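Local coordinates for protein beta-galactosidase (Streptococcus pneumoniae, PDB 4CU9) that releases terminal beta-linked galactose from glycans, the part modelled here being a calcium-bound carbohydrate-binding module that probably attaches the enzyme to sugars, at residues 22-27 / 33-38; 48-53 / 90-95; 65-70 / 109-114; 163-168 / 172-177. All coordinates share one frame; numbering follows the deposited sequence.

Interaction 1 of 4, residues 22-27 / 33-38; sequences SATNDI and DRVDYL. With CA (calcium ion), chain C.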
loop_
_atom_site.group_PDB
_atom_site.type_symbol
_atom_site.label_atom_id
_atom_site.label_comp_id
_atom_site.label_asym_id
_atom_site.label_seq_id
_atom_site.Cartn_x
_atom_site.Cartn_y
_atom_site.Cartn_z
ATOM N N SER A 22 -1.453 -5.716 -4.038
ATOM C CA SER A 22 -1.500 -7.140 -4.371
ATOM C C SER A 22 -2.937 -7.637 -4.602
ATOM O O SER A 22 -3.151 -8.512 -5.458
ATOM C CB SER A 22 -0.795 -7.973 -3.298
ATOM O OG SER A 22 -1.380 -7.863 -2.023
ATOM N N ALA A 23 -3.868 -7.142 -3.788
ATOM C CA ALA A 23 -5.297 -7.439 -3.930
ATOM C C ALA A 23 -6.168 -6.276 -3.493
ATOM O O ALA A 23 -5.777 -5.524 -2.627
ATOM C CB ALA A 23 -5.679 -8.653 -3.109
ATOM N N THR A 24 -7.371 -6.155 -4.073
ATOM C CA THR A 24 -8.259 -5.075 -3.707
ATOM C C THR A 24 -9.695 -5.567 -3.903
ATOM O O THR A 24 -9.969 -6.313 -4.847
ATOM C CB THR A 24 -8.040 -3.819 -4.598
ATOM O OG1 THR A 24 -6.723 -3.287 -4.442
ATOM C CG2 THR A 24 -9.043 -2.725 -4.336
ATOM N N ASN A 25 -10.585 -5.138 -3.017
ATOM C CA ASN A 25 -12.032 -5.391 -3.141
ATOM C C ASN A 25 -12.669 -4.397 -4.127
ATOM O O ASN A 25 -13.449 -3.520 -3.749
ATOM C CB ASN A 25 -12.665 -5.297 -1.769
ATOM C CG ASN A 25 -14.162 -5.472 -1.792
ATOM O OD1 ASN A 25 -14.685 -6.366 -2.451
ATOM N ND2 ASN A 25 -14.848 -4.647 -1.035
ATOM N N ASP A 26 -12.290 -4.502 -5.387
ATOM C CA ASP A 26 -12.843 -3.633 -6.436
ATOM C C ASP A 26 -13.399 -4.427 -7.615
ATOM O O ASP A 26 -13.575 -3.873 -8.698
ATOM C CB ASP A 26 -11.796 -2.612 -6.934
ATOM C CG ASP A 26 -10.585 -3.273 -7.568
ATOM O OD1 ASP A 26 -10.565 -4.527 -7.698
ATOM O OD2 ASP A 26 -9.686 -2.513 -7.977
ATOM N N ILE A 27 -13.623 -5.719 -7.413
ATOM C CA ILE A 27 -14.067 -6.598 -8.489
ATOM C C ILE A 27 -15.603 -6.658 -8.544
ATOM O O ILE A 27 -16.203 -6.577 -9.613
ATOM C CB ILE A 27 -13.534 -8.027 -8.262
ATOM C CG1 ILE A 27 -11.998 -8.045 -8.265
ATOM C CG2 ILE A 27 -14.078 -8.975 -9.313
ATOM C CD1 ILE A 27 -11.413 -7.289 -9.436
ATOM N N ASP A 33 -14.529 0.201 -2.839
ATOM C CA ASP A 33 -13.121 0.328 -2.428
ATOM C C ASP A 33 -12.263 0.455 -3.675
ATOM O O ASP A 33 -12.533 -0.198 -4.685
ATOM C CB ASP A 33 -12.664 -0.886 -1.624
ATOM C CG ASP A 33 -13.518 -1.151 -0.399
ATOM O OD1 ASP A 33 -14.123 -0.208 0.163
ATOM O OD2 ASP A 33 -13.489 -2.308 0.038
ATOM N N ARG A 34 -11.250 1.307 -3.619
ATOM C CA ARG A 34 -10.378 1.556 -4.761
ATOM C C ARG A 34 -8.971 1.825 -4.253
ATOM O O ARG A 34 -8.782 2.572 -3.288
ATOM C CB ARG A 34 -10.831 2.793 -5.567
ATOM C CG ARG A 34 -12.228 2.741 -6.182
ATOM C CD ARG A 34 -12.356 1.642 -7.239
ATOM N NE ARG A 34 -13.724 1.586 -7.820
ATOM C CZ ARG A 34 -14.712 0.771 -7.436
ATOM N NH1 ARG A 34 -14.559 -0.147 -6.461
ATOM N NH2 ARG A 34 -15.882 0.848 -8.070
ATOM N N VAL A 35 -7.984 1.239 -4.914
ATOM C CA VAL A 35 -6.594 1.451 -4.516
ATOM C C VAL A 35 -6.168 2.903 -4.802
ATOM O O VAL A 35 -5.315 3.463 -4.132
ATOM C CB VAL A 35 -5.651 0.474 -5.211
ATOM C CG1 VAL A 35 -5.455 0.846 -6.686
ATOM C CG2 VAL A 35 -4.327 0.426 -4.505
ATOM N N ASP A 36 -6.781 3.519 -5.797
ATOM C CA ASP A 36 -6.460 4.895 -6.123
ATOM C C ASP A 36 -6.850 5.854 -5.009
ATOM O O ASP A 36 -6.373 6.960 -4.993
ATOM C CB ASP A 36 -7.121 5.281 -7.453
ATOM C CG ASP A 36 -6.377 4.674 -8.666
ATOM O OD1 ASP A 36 -5.141 4.865 -8.793
ATOM O OD2 ASP A 36 -7.013 4.014 -9.521
ATOM N N TYR A 37 -7.690 5.435 -4.061
ATOM C CA TYR A 37 -8.003 6.272 -2.916
ATOM C C TYR A 37 -6.841 6.378 -1.926
ATOM O O TYR A 37 -6.872 7.251 -1.057
ATOM C CB TYR A 37 -9.243 5.773 -2.170
ATOM C CG TYR A 37 -10.531 5.833 -2.954
ATOM C CD1 TYR A 37 -10.723 6.794 -3.925
ATOM C CD2 TYR A 37 -11.561 4.928 -2.717
ATOM C CE1 TYR A 37 -11.900 6.863 -4.668
ATOM C CE2 TYR A 37 -12.765 5.010 -3.433
ATOM C CZ TYR A 37 -12.917 5.981 -4.410
ATOM O OH TYR A 37 -14.077 6.100 -5.186
ATOM N N LEU A 38 -5.814 5.531 -2.083
ATOM C CA LEU A 38 -4.640 5.567 -1.225
ATOM C C LEU A 38 -3.794 6.835 -1.342
ATOM O O LEU A 38 -3.168 7.237 -0.360
ATOM C CB LEU A 38 -3.694 4.417 -1.511
ATOM C CG LEU A 38 -4.071 3.023 -1.016
ATOM C CD1 LEU A 38 -2.944 2.073 -1.366
ATOM C CD2 LEU A 38 -4.287 3.015 0.473
HETATM CA CA CA C . -7.305 8.907 0.393
HETATM O O HOH W 1 -9.065 -0.030 -7.290
HETATM O O HOH W 2 -9.586 8.568 0.562
#
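Asp33 meets Asn25 through a hydrogen bond, Asn25 ND2 to Asp33 OD2, 2.9 Å long and nearly straight at 165°. The acceptor lies close to the plane of the Asn25 amide, but the amide nitrogen comes down on OD2 from above the carboxylate, and the two planar groups are turned 68° apart. Asn25 is the centre of an inverse gamma turn, and with CG anti to the backbone N (chi1 177°) its amide reaches across to residues 33-38. The backbone of Asp33 is used as well: its O lies 3.4 Å from Asp26 CB. Arg34 starts away from residues 22-27, then bends at chi2 and folds back, so that NH1 donates to Asp33 O at 2.7 Å and passes 3.7 Å from Asp26 CB. At Val35 a water joins the two segments, giving a hydrogen to Asp26 OD2 and accepting one from Val35 N, while Val35 CB packs on Thr24 OG1. Both of those side-chain oxygens have further partners, Asp26 OD2 in Ser115 OG and Thr24 OG1 in Ser115 O and Trp49 NE1. Farther on, the 3-10 turn from Val35 brings Tyr37 O to the calcium ion at 2.2 Å, in a site completed by Asp40, Asp42, Ile177, Glu178 and a water. Both segments belong to the long loop between strands 18-21 and 49-50, where Val35 packs on Ala19 and Ala21 of the former and Trp49 of the latter.

Interaction 2 of 4, residues 48-53 / 90-95; sequences RWTNWS and SGTDAP
Thr50 and Trp52 pack against Thr92 and Gly91 where two short strands of a galactose-binding-domain-like beta-sandwich approach each other. Strands 49-50 and 92-93 both pair with strand 173-182, the first antiparallel and the second parallel, and no hydrogen bond runs directly between them. The van der Waals part of the contact centres on one methyl: Thr92 CG2 sits 3.9 Å from Trp52 CB and equally far from the hydroxyl oxygen Thr50 OG1, with the two threonine side chains crossing at about a right angle. The methyl Thr50 CG2 is only slightly farther from Thr92 CG2, at 4.1 Å. In Thr92 the hydroxyl lies between the backbone N and the carbonyl carbon (chi1 64°), which turns the methyl to the other segment while OG1 bonds Asp89 OD1. Polar links run instead to neighbouring parts of the chain: Asn51 OD1 accepts from Val174 N, and Asp93 OD2 forms a salt bridge with Lys168 NZ. The aromatic part belongs to Trp52, whose indole lies beside Gly91, a residue with no side chain to keep the ring at a distance. There Gly91 O meets the indole in plane, at its edge, 3.6 Å from Trp52 CD1, while Gly91 CA lies 3.7 Å from Trp52 NE1.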
loop_
_atom_site.group_PDB
_atom_site.type_symbol
_atom_site.label_atom_id
_atom_site.label_comp_id
_atom_site.label_asym_id
_atom_site.label_seq_id
_atom_site.Cartn_x
_atom_site.Cartn_y
_atom_site.Cartn_z
ATOM N N ARG A 48 -11.945 4.423 0.672
ATOM C CA ARG A 48 -10.841 3.626 1.197
ATOM C C ARG A 48 -10.428 2.525 0.227
ATOM O O ARG A 48 -11.180 2.150 -0.671
ATOM C CB ARG A 48 -11.230 3.028 2.537
ATOM C CG ARG A 48 -12.449 2.142 2.429
ATOM C CD ARG A 48 -13.206 2.079 3.710
ATOM N NE ARG A 48 -14.355 1.188 3.545
ATOM C CZ ARG A 48 -15.631 1.548 3.667
ATOM N NH1 ARG A 48 -15.979 2.778 3.984
ATOM N NH2 ARG A 48 -16.570 0.645 3.492
ATOM N N TRP A 49 -9.192 2.087 0.379
ATOM C CA TRP A 49 -8.736 0.856 -0.194
ATOM C C TRP A 49 -8.915 -0.228 0.859
ATOM O O TRP A 49 -8.628 -0.039 2.034
ATOM C CB TRP A 49 -7.261 0.952 -0.601
ATOM C CG TRP A 49 -6.701 -0.394 -0.892
ATOM C CD1 TRP A 49 -6.810 -1.086 -2.054
ATOM C CD2 TRP A 49 -6.013 -1.225 0.010
ATOM N NE1 TRP A 49 -6.187 -2.302 -1.939
ATOM C CE2 TRP A 49 -5.693 -2.415 -0.674
ATOM C CE3 TRP A 49 -5.583 -1.072 1.339
ATOM C CZ2 TRP A 49 -4.998 -3.448 -0.075
ATOM C CZ3 TRP A 49 -4.897 -2.091 1.925
ATOM C CH2 TRP A 49 -4.620 -3.279 1.230
ATOM N N THR A 50 -9.311 -1.403 0.397
ATOM C CA THR A 50 -9.399 -2.543 1.240
ATOM C C THR A 50 -9.138 -3.776 0.381
ATOM O O THR A 50 -9.279 -3.730 -0.857
ATOM C CB THR A 50 -10.877 -2.532 1.673
ATOM O OG1 THR A 50 -11.102 -1.755 2.868
ATOM C CG2 THR A 50 -11.517 -3.771 1.602
ATOM N N ASN A 51 -8.751 -4.867 1.022
ATOM C CA ASN A 51 -8.689 -6.189 0.316
ATOM C C ASN A 51 -9.686 -7.141 0.926
ATOM O O ASN A 51 -9.491 -8.352 0.910
ATOM C CB ASN A 51 -7.292 -6.795 0.408
ATOM C CG ASN A 51 -6.974 -7.280 1.808
ATOM O OD1 ASN A 51 -7.379 -6.652 2.801
ATOM N ND2 ASN A 51 -6.253 -8.401 1.903
ATOM N N TRP A 52 -10.771 -6.582 1.463
ATOM C CA TRP A 52 -11.845 -7.364 2.066
ATOM C C TRP A 52 -12.383 -8.391 1.041
ATOM O O TRP A 52 -12.528 -8.124 -0.164
ATOM C CB TRP A 52 -13.020 -6.462 2.519
ATOM C CG TRP A 52 -14.091 -7.247 3.260
ATOM C CD1 TRP A 52 -14.083 -7.576 4.570
ATOM C CD2 TRP A 52 -15.274 -7.825 2.702
ATOM N NE1 TRP A 52 -15.185 -8.340 4.884
ATOM C CE2 TRP A 52 -15.942 -8.499 3.746
ATOM C CE3 TRP A 52 -15.834 -7.843 1.415
ATOM C CZ2 TRP A 52 -17.140 -9.181 3.548
ATOM C CZ3 TRP A 52 -17.022 -8.529 1.214
ATOM C CH2 TRP A 52 -17.667 -9.193 2.280
ATOM N N SER A 53 -12.688 -9.562 1.566
ATOM C CA SER A 53 -13.308 -10.611 0.815
ATOM C C SER A 53 -14.268 -11.375 1.710
ATOM O O SER A 53 -14.030 -11.512 2.898
ATOM C CB SER A 53 -12.243 -11.564 0.260
ATOM O OG SER A 53 -12.855 -12.630 -0.463
ATOM N N SER A 90 -16.673 -3.562 10.310
ATOM C CA SER A 90 -16.916 -4.967 10.717
ATOM C C SER A 90 -15.945 -5.948 10.073
ATOM O O SER A 90 -15.529 -6.887 10.719
ATOM C CB SER A 90 -18.348 -5.423 10.423
ATOM O OG SER A 90 -18.640 -5.181 9.061
ATOM N N GLY A 91 -15.544 -5.687 8.835
ATOM C CA GLY A 91 -14.733 -6.616 8.079
ATOM C C GLY A 91 -13.236 -6.303 8.053
ATOM O O GLY A 91 -12.409 -7.194 7.733
ATOM N N THR A 92 -12.882 -5.056 8.358
ATOM C CA THR A 92 -11.538 -4.562 8.111
ATOM C C THR A 92 -10.939 -3.819 9.289
ATOM O O THR A 92 -11.671 -3.412 10.221
ATOM C CB THR A 92 -11.481 -3.667 6.873
ATOM O OG1 THR A 92 -12.266 -2.491 7.064
ATOM C CG2 THR A 92 -11.941 -4.437 5.622
ATOM N N ASP A 93 -9.607 -3.640 9.243
ATOM C CA ASP A 93 -8.891 -2.934 10.274
ATOM C C ASP A 93 -7.498 -2.577 9.794
ATOM O O ASP A 93 -7.073 -2.992 8.691
ATOM C CB ASP A 93 -8.800 -3.796 11.542
ATOM C CG ASP A 93 -8.545 -2.986 12.844
ATOM O OD1 ASP A 93 -8.291 -1.774 12.831
ATOM O OD2 ASP A 93 -8.626 -3.602 13.901
ATOM N N ALA A 94 -6.797 -1.834 10.652
ATOM C CA ALA A 94 -5.346 -1.740 10.601
ATOM C C ALA A 94 -4.783 -3.169 10.676
ATOM O O ALA A 94 -5.453 -4.083 11.147
ATOM C CB ALA A 94 -4.805 -0.910 11.769
ATOM N N PRO A 95 -3.538 -3.366 10.210
ATOM C CA PRO A 95 -2.979 -4.697 10.213
ATOM C C PRO A 95 -2.351 -5.042 11.569
ATOM O O PRO A 95 -2.094 -4.138 12.378
ATOM C CB PRO A 95 -1.869 -4.605 9.159
ATOM C CG PRO A 95 -1.452 -3.145 9.175
ATOM C CD PRO A 95 -2.697 -2.399 9.479
#

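Interaction 3 of 4, residues 65-70 / 109-114; sequences GVIFRE and EVPTYY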
loop_
_atom_site.group_PDB
_atom_site.type_symbol
_atom_site.label_atom_id
_atom_site.label_comp_id
_atom_site.label_asym_id
_atom_site.label_seq_id
_atom_site.Cartn_x
_atom_site.Cartn_y
_atom_site.Cartn_z
ATOM N N GLY A 65 1.130 -0.183 -1.983
ATOM C CA GLY A 65 2.207 0.760 -2.155
ATOM C C GLY A 65 2.010 1.869 -3.165
ATOM O O GLY A 65 0.900 2.055 -3.714
ATOM N N VAL A 66 3.088 2.589 -3.425
ATOM C CA VAL A 66 3.104 3.663 -4.423
ATOM C C VAL A 66 4.295 3.526 -5.344
ATOM O O VAL A 66 5.434 3.315 -4.907
ATOM C CB VAL A 66 3.099 5.072 -3.779
ATOM C CG1 VAL A 66 3.129 6.177 -4.826
ATOM C CG2 VAL A 66 1.921 5.267 -2.807
ATOM N N ILE A 67 4.008 3.588 -6.630
ATOM C CA ILE A 67 4.995 3.821 -7.683
ATOM C C ILE A 67 5.132 5.334 -7.952
ATOM O O ILE A 67 4.163 6.003 -8.297
ATOM C CB ILE A 67 4.549 3.168 -8.996
ATOM C CG1 ILE A 67 4.399 1.665 -8.817
ATOM C CG2 ILE A 67 5.559 3.457 -10.098
ATOM C CD1 ILE A 67 3.497 1.008 -9.847
ATOM N N PHE A 68 6.348 5.836 -7.842
ATOM C CA PHE A 68 6.651 7.231 -8.058
ATOM C C PHE A 68 6.716 7.545 -9.551
ATOM O O PHE A 68 7.450 6.905 -10.285
ATOM C CB PHE A 68 7.971 7.602 -7.365
ATOM C CG PHE A 68 7.991 7.256 -5.912
ATOM C CD1 PHE A 68 6.902 7.564 -5.111
ATOM C CD2 PHE A 68 9.072 6.596 -5.345
ATOM C CE1 PHE A 68 6.889 7.214 -3.769
ATOM C CE2 PHE A 68 9.072 6.270 -4.001
ATOM C CZ PHE A 68 7.974 6.556 -3.229
ATOM N N ARG A 69 5.917 8.519 -9.967
ATOM C CA ARG A 69 5.854 8.966 -11.363
ATOM C C ARG A 69 5.733 10.475 -11.430
ATOM O O ARG A 69 5.200 11.111 -10.531
ATOM C CB ARG A 69 4.652 8.368 -12.061
ATOM C CG ARG A 69 4.665 6.849 -12.051
ATOM C CD ARG A 69 3.327 6.270 -12.419
ATOM N NE ARG A 69 3.098 6.286 -13.852
ATOM C CZ ARG A 69 2.333 7.162 -14.503
ATOM N NH1 ARG A 69 1.732 8.162 -13.876
ATOM N NH2 ARG A 69 2.173 7.051 -15.818
ATOM N N GLU A 70 6.207 11.035 -12.524
ATOM C CA GLU A 70 6.037 12.457 -12.778
ATOM C C GLU A 70 5.889 12.593 -14.292
ATOM O O GLU A 70 6.660 11.967 -15.042
ATOM C CB GLU A 70 7.258 13.217 -12.269
ATOM C CG GLU A 70 7.151 14.736 -12.328
ATOM C CD GLU A 70 6.443 15.300 -11.130
ATOM O OE1 GLU A 70 5.214 15.087 -11.031
ATOM O OE2 GLU A 70 7.103 15.961 -10.305
ATOM N N GLU A 109 7.064 -1.598 -15.634
ATOM C CA GLU A 109 6.024 -0.630 -15.928
ATOM C C GLU A 109 4.904 -0.801 -14.902
ATOM O O GLU A 109 4.841 -1.807 -14.211
ATOM C CB GLU A 109 5.477 -0.770 -17.376
ATOM C CG GLU A 109 4.841 -2.114 -17.716
ATOM C CD GLU A 109 4.462 -2.199 -19.213
ATOM O OE1 GLU A 109 3.502 -1.531 -19.671
ATOM O OE2 GLU A 109 5.142 -2.913 -19.946
ATOM N N VAL A 110 4.036 0.201 -14.815
ATOM C CA VAL A 110 2.831 0.121 -13.971
ATOM C C VAL A 110 2.050 -1.112 -14.401
ATOM O O VAL A 110 1.795 -1.307 -15.599
ATOM C CB VAL A 110 1.935 1.361 -14.129
ATOM C CG1 VAL A 110 0.635 1.146 -13.381
ATOM C CG2 VAL A 110 2.666 2.592 -13.596
ATOM N N PRO A 111 1.670 -1.971 -13.441
ATOM C CA PRO A 111 0.863 -3.097 -13.819
ATOM C C PRO A 111 -0.457 -2.656 -14.500
ATOM O O PRO A 111 -1.042 -1.602 -14.168
ATOM C CB PRO A 111 0.538 -3.766 -12.494
ATOM C CG PRO A 111 1.647 -3.369 -11.544
ATOM C CD PRO A 111 2.029 -1.976 -11.996
ATOM N N THR A 112 -0.911 -3.455 -15.446
ATOM C CA THR A 112 -2.256 -3.241 -15.957
ATOM C C THR A 112 -3.284 -3.396 -14.826
ATOM O O THR A 112 -4.136 -2.532 -14.594
ATOM C CB THR A 112 -2.563 -4.214 -17.100
ATOM O OG1 THR A 112 -1.663 -3.934 -18.173
ATOM C CG2 THR A 112 -3.991 -3.995 -17.591
ATOM N N TYR A 113 -3.157 -4.484 -14.091
ATOM C CA TYR A 113 -4.029 -4.794 -12.967
ATOM C C TYR A 113 -3.338 -4.337 -11.700
ATOM O O TYR A 113 -2.943 -5.149 -10.869
ATOM C CB TYR A 113 -4.343 -6.293 -12.920
ATOM C CG TYR A 113 -5.270 -6.720 -14.066
ATOM C CD1 TYR A 113 -6.638 -6.598 -13.938
ATOM C CD2 TYR A 113 -4.767 -7.222 -15.259
ATOM C CE1 TYR A 113 -7.503 -6.976 -14.966
ATOM C CE2 TYR A 113 -5.620 -7.605 -16.299
ATOM C CZ TYR A 113 -6.984 -7.472 -16.150
ATOM O OH TYR A 113 -7.860 -7.825 -17.150
ATOM N N TYR A 114 -3.195 -3.016 -11.581
ATOM C CA TYR A 114 -2.389 -2.458 -10.503
ATOM C C TYR A 114 -3.061 -2.600 -9.125
ATOM O O TYR A 114 -2.378 -2.532 -8.125
ATOM C CB TYR A 114 -1.987 -1.014 -10.798
ATOM C CG TYR A 114 -3.124 -0.068 -11.007
ATOM C CD1 TYR A 114 -3.799 0.477 -9.922
ATOM C CD2 TYR A 114 -3.522 0.325 -12.296
ATOM C CE1 TYR A 114 -4.821 1.379 -10.077
ATOM C CE2 TYR A 114 -4.540 1.249 -12.460
ATOM C CZ TYR A 114 -5.198 1.757 -11.350
ATOM O OH TYR A 114 -6.213 2.673 -11.484
#
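Ile67 and Val110 have the nearest CA atoms of the two segments, 7.6 Å apart, and the contacts are made by side chains. Residues 65-70 run as a strand interrupted at Phe68, whereas 109-114 follow an irregular path with an inverse gamma turn centred on Tyr113. Ile67 sends CG1 out beside its backbone N (chi1 -61°) and extends it to CD1, the atom that makes its contacts. That methyl points at Pro111 CD, 4.0 Å away, and lies 4.2 Å from Val110 CG2, where the two side chains are set at a slant. In the beta-sandwich, strand 61-70 pairs with strands 18-21, 73-86 and 160-166, and the loop between strand 97-103 and helix 117-120 brings Val110 and Pro111 over it. The same Val110 methyl serves Arg69 too: CG2 is 3.7 Å from Arg69 NE and 3.9 Å from Arg69 CD, with the side chains at about a right angle. Arg69 bends at chi3 (79°), and its NH1 is held by the backbone oxygens of Ser16 and Glu14. On the loop side Val110 and Tyr114 both touch Gln18 of strand 18-21; Tyr114 carries Pro111 O at its ring edge, in plane, and bonds Asp36 through its hydroxyl.

Interaction 4 of 4, residues 163-168 / 172-177; sequences WRMERK and SGVAMI. With CA (calcium ion), chain C.
Met165 lays its sulfur 4.0 Å from Val174 CG1, and the bend at chi3 (-74°) turns its methyl, CE, to Met176 SD, also 4.0 Å away. The two sulfurs, Met165 SD and Met176 SD, are 4.1 Å apart. Val174 CG2 packs on the backbone of Arg167, 3.8 Å from Arg167 CA. The arginine then runs extended from CG to NE, passing CD 3.8 Å from Gly173 N, and its NH2 bonds Ser57 O. No direct hydrogen bond crosses here: the axes of strands 163-166 and 173-176 stand 8.1 Å apart at 133°. The methionine-valine part is in the interior of the beta-sandwich, with Met165 also on Leu98 and Ala64 and Met176 on Leu84 and Phe86, while the Arg167-Ser172 end lies nearer the surface. A water bridges Lys168 N and Gly173 O near the connecting loop. Farther along, the chain turns a corner at Ile177, whose O binds the same calcium ion as Tyr37 O, at 2.3 Å.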
loop_
_atom_site.group_PDB
_atom_site.type_symbol
_atom_site.label_atom_id
_atom_site.label_comp_id
_atom_site.label_asym_id
_atom_site.label_seq_id
_atom_site.Cartn_x
_atom_site.Cartn_y
_atom_site.Cartn_z
ATOM N N TRP A 163 4.073 -1.243 1.796
ATOM C CA TRP A 163 3.911 -1.827 3.110
ATOM C C TRP A 163 3.375 -3.230 2.893
ATOM O O TRP A 163 2.305 -3.432 2.222
ATOM C CB TRP A 163 2.939 -1.014 3.971
ATOM C CG TRP A 163 3.455 0.306 4.377
ATOM C CD1 TRP A 163 3.286 1.465 3.739
ATOM C CD2 TRP A 163 4.308 0.575 5.487
ATOM N NE1 TRP A 163 3.939 2.472 4.393
ATOM C CE2 TRP A 163 4.589 1.946 5.473
ATOM C CE3 TRP A 163 4.855 -0.208 6.491
ATOM C CZ2 TRP A 163 5.358 2.562 6.461
ATOM C CZ3 TRP A 163 5.642 0.422 7.485
ATOM C CH2 TRP A 163 5.860 1.793 7.444
ATOM N N ARG A 164 4.131 -4.206 3.389
ATOM C CA ARG A 164 3.728 -5.617 3.368
ATOM C C ARG A 164 3.078 -5.911 4.707
ATOM O O ARG A 164 3.713 -5.843 5.759
ATOM C CB ARG A 164 4.902 -6.536 3.076
ATOM C CG ARG A 164 4.546 -8.042 3.084
ATOM C CD ARG A 164 5.650 -8.845 2.429
ATOM N NE ARG A 164 6.927 -8.731 3.122
ATOM C CZ ARG A 164 7.227 -9.320 4.275
ATOM N NH1 ARG A 164 6.364 -10.121 4.905
ATOM N NH2 ARG A 164 8.418 -9.138 4.803
ATOM N N MET A 165 1.777 -6.156 4.676
ATOM C CA MET A 165 0.963 -6.169 5.891
ATOM C C MET A 165 0.267 -7.524 6.097
ATOM O O MET A 165 0.130 -8.331 5.176
ATOM C CB MET A 165 -0.078 -5.071 5.796
ATOM C CG MET A 165 0.497 -3.653 5.681
ATOM S SD MET A 165 -0.758 -2.367 5.297
ATOM C CE MET A 165 -1.103 -2.662 3.581
ATOM N N GLU A 166 -0.128 -7.769 7.334
ATOM C CA GLU A 166 -0.950 -8.918 7.670
ATOM C C GLU A 166 -2.192 -8.432 8.329
ATOM O O GLU A 166 -2.146 -7.623 9.284
ATOM C CB GLU A 166 -0.213 -9.871 8.590
ATOM C CG GLU A 166 0.975 -10.541 7.893
ATOM C CD GLU A 166 1.648 -11.621 8.743
ATOM O OE1 GLU A 166 1.098 -12.025 9.788
ATOM O OE2 GLU A 166 2.743 -12.073 8.344
ATOM N N ARG A 167 -3.319 -8.887 7.813
ATOM C CA ARG A 167 -4.578 -8.653 8.497
ATOM C C ARG A 167 -4.613 -9.271 9.878
ATOM O O ARG A 167 -3.915 -10.265 10.169
ATOM C CB ARG A 167 -5.766 -9.161 7.684
ATOM C CG ARG A 167 -5.849 -10.677 7.554
ATOM C CD ARG A 167 -7.136 -11.103 6.827
ATOM N NE ARG A 167 -7.099 -12.543 6.547
ATOM C CZ ARG A 167 -7.280 -13.480 7.463
ATOM N NH1 ARG A 167 -7.560 -13.151 8.736
ATOM N NH2 ARG A 167 -7.184 -14.767 7.122
ATOM N N LYS A 168 -5.457 -8.700 10.733
ATOM C CA LYS A 168 -5.726 -9.325 12.034
ATOM C C LYS A 168 -6.522 -10.623 11.881
ATOM O O LYS A 168 -7.367 -10.758 10.983
ATOM C CB LYS A 168 -6.471 -8.366 12.979
ATOM C CG LYS A 168 -5.707 -7.104 13.267
ATOM C CD LYS A 168 -6.469 -6.162 14.194
ATOM C CE LYS A 168 -5.598 -4.954 14.540
ATOM N NZ LYS A 168 -6.300 -3.972 15.391
ATOM N N SER A 172 -11.248 -9.671 8.094
ATOM C CA SER A 172 -11.224 -10.244 6.742
ATOM C C SER A 172 -10.384 -9.429 5.757
ATOM O O SER A 172 -10.335 -9.739 4.556
ATOM C CB SER A 172 -12.648 -10.384 6.213
ATOM O OG SER A 172 -13.346 -11.402 6.907
ATOM N N GLY A 173 -9.734 -8.375 6.256
ATOM C CA GLY A 173 -8.844 -7.604 5.425
ATOM C C GLY A 173 -8.252 -6.413 6.148
ATOM O O GLY A 173 -8.526 -6.155 7.335
ATOM N N VAL A 174 -7.410 -5.722 5.414
ATOM C CA VAL A 174 -6.823 -4.447 5.851
ATOM C C VAL A 174 -7.540 -3.334 5.117
ATOM O O VAL A 174 -7.938 -3.488 3.937
ATOM C CB VAL A 174 -5.292 -4.403 5.571
ATOM C CG1 VAL A 174 -4.638 -3.071 6.020
ATOM C CG2 VAL A 174 -4.606 -5.575 6.240
ATOM N N ALA A 175 -7.710 -2.195 5.794
ATOM C CA ALA A 175 -8.320 -1.027 5.190
ATOM C C ALA A 175 -7.506 0.242 5.422
ATOM O O ALA A 175 -6.961 0.460 6.524
ATOM C CB ALA A 175 -9.747 -0.839 5.703
ATOM N N MET A 176 -7.365 1.042 4.371
ATOM C CA MET A 176 -6.604 2.274 4.432
ATOM C C MET A 176 -7.257 3.389 3.688
ATOM O O MET A 176 -7.842 3.195 2.597
ATOM C CB MET A 176 -5.167 2.137 3.859
ATOM C CG MET A 176 -4.320 1.048 4.443
ATOM S SD MET A 176 -2.594 1.074 3.879
ATOM C CE MET A 176 -1.955 2.502 4.684
ATOM N N ILE A 177 -7.099 4.580 4.258
ATOM C CA ILE A 177 -7.630 5.793 3.660
ATOM C C ILE A 177 -6.563 6.588 2.918
ATOM O O ILE A 177 -6.877 7.300 1.983
ATOM C CB ILE A 177 -8.298 6.646 4.759
ATOM C CG1 ILE A 177 -9.580 5.951 5.206
ATOM C CG2 ILE A 177 -8.603 8.063 4.298
ATOM C CD1 ILE A 177 -10.026 6.393 6.592
HETATM CA CA CA C . -7.305 8.907 0.393
HETATM O O HOH W 3 -6.838 -6.293 9.745
HETATM O O HOH W 2 -9.586 8.568 0.562
#

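In the fold
Interaction 4 lies nearest the chain's centre and has an apolar methionine-valine core; interaction 3 is apolar too, with the carbon chain of an arginine added. All four mix buried residues with partly exposed ones. Interactions 2 and 4 lie side by side and share strand 173-182 as neighbour or member, linked by Gly91 O with Ser172 N. Interaction 1 touches interaction 2 through Thr24 and Trp49, and meets interaction 4 at the calcium ion, which takes one backbone oxygen from each. Its chemistry is the most polar, with an amide-carboxylate bond and a water bridge. Interaction 3, across the chain's centre from interactions 2 and 4, joins a loop to strand 61-70 and reaches interaction 1 through Tyr114 and Asp36.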